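Local coordinates for Iron(III) ABC transporter, periplasmic iron-compound-binding protein (Vibrio cholerae, PDB 5GGY) that probably binds iron-siderophore complexes such as ferric desferal in the periplasm and hands them to an ABC transporter for import, at residues V20-D25 with G85-L90; V101-F106 with I117-T122. All blocks are in the same frame, centred on the assembly; numbering follows the deposited sequence.

Contact 1 of 2, residues V20-D25 with G85-L90; sequences VVLNWD and GPQQDL
Leu22, Asn23, Pro86 and Gln87 meet just past the C-terminal ends of two neighbouring parallel strands, in the N-terminal lobe of a two-lobed periplasmic binding protein. Strand 19-21 gives way to helix 24-32 through Leu22 and Asn23, while the loop after strand 80-83 opens with a 3-10 turn at 85-87. The link between the loops is Gln87, where the bend at chi2 (84°) turns the amide out of the line of the chain, toward Asn23. NE2 of Gln87 donates to OD1 of Asn23 over 3.0 Å, a fairly straight bond at the hydrogen that nevertheless arrives well above the carbonyl plane of Asn23, with the two amide planes 65° apart. The same NE2 is also hydrogen-bonded to the carbonyl O of Arg65, and OE1 of Gln87 accepts from the backbone N of Ala84; partners on both ends of the amide fix its rotation. Nearer the backbone, Gln87 CG packs 3.8 Å from Leu22 CB, and Ile73 and Ile81 continue the hydrophobic packing around Leu22. Asn23 is the residue just before helix 24-32, but caps nothing there with its side chain. Instead, Asn23 ND2 gives a weak hydrogen bond to Asp25 OD1 and lies 3.8 Å from Pro86 CD.

Contact 2 of 2, residues V101-F106 with I117-T122; sequences VYLPNF and ISHFKT
The His119 ring, the Leu103 side chain and the Pro104 carbonyl make the centre of this contact. NE2 of His119 donates to the carbonyl O of Pro104 at 2.9 Å, with an N-H...O angle of 162°; the oxygen sits at the ring edge, close to the imidazole plane, whereas NE2 stands above the plane of the Pro104 carbonyl. Over one face of the ring lies Leu103, in a CH-pi contact with CB 3.6 Å from the ring centroid of His119. Together the edge bond and the CB over one face limit the ring's rotation about chi2. With His119 CG anti to its carbonyl carbon (chi1 -73°), the imidazole reaches out from the helix to the loop. Three residues further along the helix, Thr122 OG1 lies 3.7 Å from Leu103 CD2 and is hydrogen-bonded to the backbone O of His119. Helix 112-126 follows strand 100-102, an outer strand of the three-stranded parallel sheet of the N-terminal lobe, and packs back against the chain leaving it. Its other side meets helix 130-154 through Phe120, which touches Ala133 and Leu137; that long helix runs between the lobes, as in this family of binding proteins, whose lobes are thought to move little. Leu103 also touches Leu26, and His119 Gln29, of helix 24-32. Lys121 NZ forms a salt bridge with Glu54 of the second subunit.

Overall arrangement
In both contacts a chain leaving the C-terminal end of a strand is held: by a second loop in contact 1, by a helix in contact 2. The strands belong to one parallel sheet, ordered 19-21, 80-83, 100-102, and the contact centres are about 12 Å apart. Contact 1 is mostly buried, contact 2 only partly. The chemistry differs: an amide-to-amide bond with further backbone partners in contact 1, an imidazole with one bond and a leucine on its face in contact 2, which alone has a link to the second subunit among its neighbours, through Lys121. Helix 24-32, begun in contact 1, also covers Leu103. The two meet directly where Tyr102 OH packs 3.6 Å from Gln88 CB.

Contact 1 of 2, residues V20-D25 with G85-L90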
loop_
_atom_site.group_PDB
_atom_site.type_symbol
_atom_site.label_atom_id
_atom_site.label_comp_id
_atom_site.label_asym_id
_atom_site.label_seq_id
_atom_site.Cartn_x
_atom_site.Cartn_y
_atom_site.Cartn_z
ATOM N N VAL A 20 -7.758 -25.266 6.125
ATOM C CA VAL A 20 -6.501 -25.885 6.520
ATOM C C VAL A 20 -5.356 -25.161 5.821
ATOM O O VAL A 20 -5.320 -25.078 4.594
ATOM C CB VAL A 20 -6.459 -27.390 6.181
ATOM C CG1 VAL A 20 -5.024 -27.918 6.225
ATOM C CG2 VAL A 20 -7.344 -28.173 7.134
ATOM N N VAL A 21 -4.431 -24.626 6.608
ATOM C CA VAL A 21 -3.282 -23.920 6.057
ATOM C C VAL A 21 -2.030 -24.791 6.177
ATOM O O VAL A 21 -1.883 -25.553 7.134
ATOM C CB VAL A 21 -3.081 -22.554 6.758
ATOM C CG1 VAL A 21 -1.717 -22.463 7.425
ATOM C CG2 VAL A 21 -3.271 -21.426 5.760
ATOM N N LEU A 22 -1.139 -24.694 5.193
ATOM C CA LEU A 22 0.029 -25.570 5.147
ATOM C C LEU A 22 1.362 -24.836 5.256
ATOM O O LEU A 22 2.417 -25.464 5.236
ATOM C CB LEU A 22 0.019 -26.394 3.861
ATOM C CG LEU A 22 -1.196 -27.300 3.672
ATOM C CD1 LEU A 22 -0.980 -28.206 2.482
ATOM C CD2 LEU A 22 -1.473 -28.109 4.928
ATOM N N ASN A 23 1.319 -23.514 5.368
ATOM C CA ASN A 23 2.546 -22.743 5.516
ATOM C C ASN A 23 2.369 -21.582 6.489
ATOM O O ASN A 23 1.250 -21.129 6.730
ATOM C CB ASN A 23 3.023 -22.231 4.158
ATOM C CG ASN A 23 4.481 -22.546 3.901
ATOM O OD1 ASN A 23 5.012 -23.535 4.406
ATOM N ND2 ASN A 23 5.138 -21.705 3.113
ATOM N N TRP A 24 3.479 -21.109 7.045
ATOM C CA TRP A 24 3.442 -20.074 8.073
ATOM C C TRP A 24 3.043 -18.705 7.531
ATOM O O TRP A 24 2.377 -17.934 8.225
ATOM C CB TRP A 24 4.797 -19.980 8.772
ATOM C CG TRP A 24 5.019 -21.082 9.755
ATOM C CD1 TRP A 24 4.106 -22.018 10.156
ATOM C CD2 TRP A 24 6.229 -21.371 10.468
ATOM N NE1 TRP A 24 4.673 -22.869 11.074
ATOM C CE2 TRP A 24 5.976 -22.494 11.283
ATOM C CE3 TRP A 24 7.500 -20.792 10.498
ATOM C CZ2 TRP A 24 6.945 -23.046 12.117
ATOM C CZ3 TRP A 24 8.460 -21.340 11.327
ATOM C CH2 TRP A 24 8.178 -22.457 12.124
ATOM N N ASP A 25 3.451 -18.400 6.302
ATOM C CA ASP A 25 3.101 -17.122 5.694
ATOM C C ASP A 25 1.594 -17.054 5.473
ATOM O O ASP A 25 0.954 -16.056 5.796
ATOM C CB ASP A 25 3.862 -16.913 4.378
ATOM C CG ASP A 25 3.583 -17.997 3.356
ATOM O OD1 ASP A 25 3.159 -19.100 3.755
ATOM O OD2 ASP A 25 3.789 -17.743 2.150
ATOM N N GLY A 85 4.692 -22.513 -1.952
ATOM C CA GLY A 85 5.815 -23.089 -2.675
ATOM C C GLY A 85 6.330 -24.440 -2.203
ATOM O O GLY A 85 6.476 -25.354 -3.014
ATOM N N PRO A 86 6.622 -24.578 -0.897
ATOM C CA PRO A 86 7.142 -25.854 -0.387
ATOM C C PRO A 86 6.164 -27.028 -0.485
ATOM O O PRO A 86 6.580 -28.169 -0.280
ATOM C CB PRO A 86 7.444 -25.544 1.085
ATOM C CG PRO A 86 7.638 -24.080 1.132
ATOM C CD PRO A 86 6.680 -23.521 0.128
ATOM N N GLN A 87 4.896 -26.761 -0.784
ATOM C CA GLN A 87 3.896 -27.824 -0.857
ATOM C C GLN A 87 3.504 -28.164 -2.293
ATOM O O GLN A 87 2.560 -28.925 -2.519
ATOM C CB GLN A 87 2.642 -27.435 -0.068
ATOM C CG GLN A 87 2.844 -27.323 1.433
ATOM C CD GLN A 87 3.399 -25.976 1.853
ATOM O OE1 GLN A 87 2.987 -24.934 1.341
ATOM N NE2 GLN A 87 4.343 -25.990 2.788
ATOM N N GLN A 88 4.233 -27.609 -3.256
ATOM C CA GLN A 88 3.836 -27.682 -4.659
ATOM C C GLN A 88 3.807 -29.108 -5.210
ATOM O O GLN A 88 3.086 -29.391 -6.166
ATOM C CB GLN A 88 4.762 -26.820 -5.517
ATOM C CG GLN A 88 6.198 -27.311 -5.593
ATOM C CD GLN A 88 7.035 -26.493 -6.559
ATOM O OE1 GLN A 88 7.217 -26.873 -7.716
ATOM N NE2 GLN A 88 7.543 -25.358 -6.091
ATOM N N ASP A 89 4.586 -30.001 -4.608
ATOM C CA ASP A 89 4.644 -31.385 -5.062
ATOM C C ASP A 89 3.524 -32.232 -4.464
ATOM O O ASP A 89 3.359 -33.398 -4.826
ATOM C CB ASP A 89 6.004 -32.003 -4.723
ATOM C CG ASP A 89 7.123 -31.470 -5.599
ATOM O OD1 ASP A 89 6.859 -31.145 -6.776
ATOM O OD2 ASP A 89 8.268 -31.377 -5.111
ATOM N N LEU A 90 2.760 -31.639 -3.551
ATOM C CA LEU A 90 1.664 -32.342 -2.895
ATOM C C LEU A 90 0.305 -31.803 -3.324
ATOM O O LEU A 90 -0.726 -32.279 -2.854
ATOM C CB LEU A 90 1.801 -32.241 -1.374
ATOM C CG LEU A 90 2.907 -33.068 -0.717
ATOM C CD1 LEU A 90 2.970 -32.770 0.769
ATOM C CD2 LEU A 90 2.681 -34.552 -0.958
#

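Contact 2 of 2, residues V101-F106 with I117-T122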
loop_
_atom_site.group_PDB
_atom_site.type_symbol
_atom_site.label_atom_id
_atom_site.label_comp_id
_atom_site.label_asym_id
_atom_site.label_seq_id
_atom_site.Cartn_x
_atom_site.Cartn_y
_atom_site.Cartn_z
ATOM N N VAL A 101 -6.065 -23.890 -2.800
ATOM C CA VAL A 101 -5.665 -22.571 -3.265
ATOM C C VAL A 101 -4.150 -22.434 -3.142
ATOM O O VAL A 101 -3.609 -22.397 -2.037
ATOM C CB VAL A 101 -6.365 -21.454 -2.474
ATOM C CG1 VAL A 101 -6.051 -20.101 -3.086
ATOM C CG2 VAL A 101 -7.868 -21.693 -2.439
ATOM N N TYR A 102 -3.475 -22.371 -4.283
ATOM C CA TYR A 102 -2.019 -22.374 -4.320
ATOM C C TYR A 102 -1.459 -20.974 -4.554
ATOM O O TYR A 102 -1.522 -20.446 -5.664
ATOM C CB TYR A 102 -1.531 -23.340 -5.403
ATOM C CG TYR A 102 -0.035 -23.351 -5.637
ATOM C CD1 TYR A 102 0.493 -22.966 -6.862
ATOM C CD2 TYR A 102 0.847 -23.754 -4.642
ATOM C CE1 TYR A 102 1.857 -22.979 -7.089
ATOM C CE2 TYR A 102 2.208 -23.769 -4.859
ATOM C CZ TYR A 102 2.709 -23.381 -6.081
ATOM O OH TYR A 102 4.067 -23.396 -6.296
ATOM N N LEU A 103 -0.916 -20.381 -3.495
ATOM C CA LEU A 103 -0.343 -19.040 -3.569
ATOM C C LEU A 103 1.144 -19.063 -3.234
ATOM O O LEU A 103 1.526 -18.874 -2.079
ATOM C CB LEU A 103 -1.067 -18.079 -2.622
ATOM C CG LEU A 103 -2.590 -18.170 -2.521
ATOM C CD1 LEU A 103 -3.001 -19.051 -1.345
ATOM C CD2 LEU A 103 -3.209 -16.786 -2.403
ATOM N N PRO A 104 1.991 -19.289 -4.248
ATOM C CA PRO A 104 3.438 -19.381 -4.042
ATOM C C PRO A 104 4.117 -18.019 -3.909
ATOM O O PRO A 104 3.612 -17.014 -4.406
ATOM C CB PRO A 104 3.917 -20.105 -5.303
ATOM C CG PRO A 104 2.953 -19.675 -6.349
ATOM C CD PRO A 104 1.618 -19.554 -5.650
ATOM N N ASN A 105 5.262 -18.004 -3.236
ATOM C CA ASN A 105 6.037 -16.787 -3.047
ATOM C C ASN A 105 7.516 -17.115 -2.845
ATOM O O ASN A 105 7.902 -18.286 -2.820
ATOM C CB ASN A 105 5.499 -15.995 -1.851
ATOM C CG ASN A 105 5.945 -14.541 -1.858
ATOM O OD1 ASN A 105 6.811 -14.149 -2.641
ATOM N ND2 ASN A 105 5.360 -13.737 -0.975
ATOM N N PHE A 106 8.332 -16.070 -2.725
ATOM C CA PHE A 106 9.752 -16.191 -2.405
ATOM C C PHE A 106 10.514 -17.001 -3.447
ATOM O O PHE A 106 11.502 -17.665 -3.134
ATOM C CB PHE A 106 9.930 -16.806 -1.014
ATOM C CG PHE A 106 9.205 -16.057 0.067
ATOM C CD1 PHE A 106 9.766 -14.924 0.632
ATOM C CD2 PHE A 106 7.959 -16.475 0.509
ATOM C CE1 PHE A 106 9.097 -14.225 1.621
ATOM C CE2 PHE A 106 7.289 -15.777 1.495
ATOM C CZ PHE A 106 7.857 -14.650 2.047
ATOM N N ILE A 117 1.705 -8.988 -0.259
ATOM C CA ILE A 117 0.627 -8.009 -0.234
ATOM C C ILE A 117 -0.493 -8.404 -1.189
ATOM O O ILE A 117 -1.672 -8.294 -0.865
ATOM C CB ILE A 117 1.141 -6.599 -0.610
ATOM C CG1 ILE A 117 2.045 -6.054 0.491
ATOM C CG2 ILE A 117 -0.020 -5.655 -0.857
ATOM C CD1 ILE A 117 2.621 -4.695 0.179
ATOM N N SER A 118 -0.110 -8.882 -2.365
ATOM C CA SER A 118 -1.075 -9.287 -3.376
ATOM C C SER A 118 -1.866 -10.511 -2.924
ATOM O O SER A 118 -3.079 -10.582 -3.121
ATOM C CB SER A 118 -0.373 -9.572 -4.706
ATOM O OG SER A 118 -1.319 -9.886 -5.715
ATOM N N HIS A 119 -1.175 -11.469 -2.312
ATOM C CA HIS A 119 -1.828 -12.669 -1.797
ATOM C C HIS A 119 -2.792 -12.322 -0.668
ATOM O O HIS A 119 -3.863 -12.915 -0.549
ATOM C CB HIS A 119 -0.793 -13.685 -1.313
ATOM C CG HIS A 119 -0.059 -14.375 -2.420
ATOM N ND1 HIS A 119 -0.343 -14.153 -3.750
ATOM C CD2 HIS A 119 0.944 -15.282 -2.397
ATOM C CE1 HIS A 119 0.455 -14.893 -4.499
ATOM N NE2 HIS A 119 1.246 -15.589 -3.701
ATOM N N PHE A 120 -2.395 -11.359 0.159
ATOM C CA PHE A 120 -3.212 -10.900 1.274
ATOM C C PHE A 120 -4.540 -10.347 0.777
ATOM O O PHE A 120 -5.586 -10.555 1.395
ATOM C CB PHE A 120 -2.450 -9.843 2.072
ATOM C CG PHE A 120 -3.161 -9.364 3.306
ATOM C CD1 PHE A 120 -3.371 -10.212 4.382
ATOM C CD2 PHE A 120 -3.580 -8.048 3.404
ATOM C CE1 PHE A 120 -4.008 -9.760 5.522
ATOM C CE2 PHE A 120 -4.214 -7.589 4.537
ATOM C CZ PHE A 120 -4.431 -8.442 5.597
ATOM N N LYS A 121 -4.493 -9.655 -0.354
ATOM C CA LYS A 121 -5.695 -9.085 -0.948
ATOM C C LYS A 121 -6.596 -10.145 -1.571
ATOM O O LYS A 121 -7.803 -10.148 -1.345
ATOM C CB LYS A 121 -5.313 -8.050 -2.001
ATOM C CG LYS A 121 -4.599 -6.843 -1.450
ATOM C CD LYS A 121 -4.115 -5.970 -2.575
ATOM C CE LYS A 121 -3.574 -4.661 -2.055
ATOM N NZ LYS A 121 -3.018 -3.867 -3.176
ATOM N N THR A 122 -6.000 -11.034 -2.361
ATOM C CA THR A 122 -6.744 -12.097 -3.031
ATOM C C THR A 122 -7.447 -13.008 -2.030
ATOM O O THR A 122 -8.588 -13.419 -2.247
ATOM C CB THR A 122 -5.827 -12.944 -3.932
ATOM O OG1 THR A 122 -4.731 -13.443 -3.158
ATOM C CG2 THR A 122 -5.291 -12.108 -5.083
#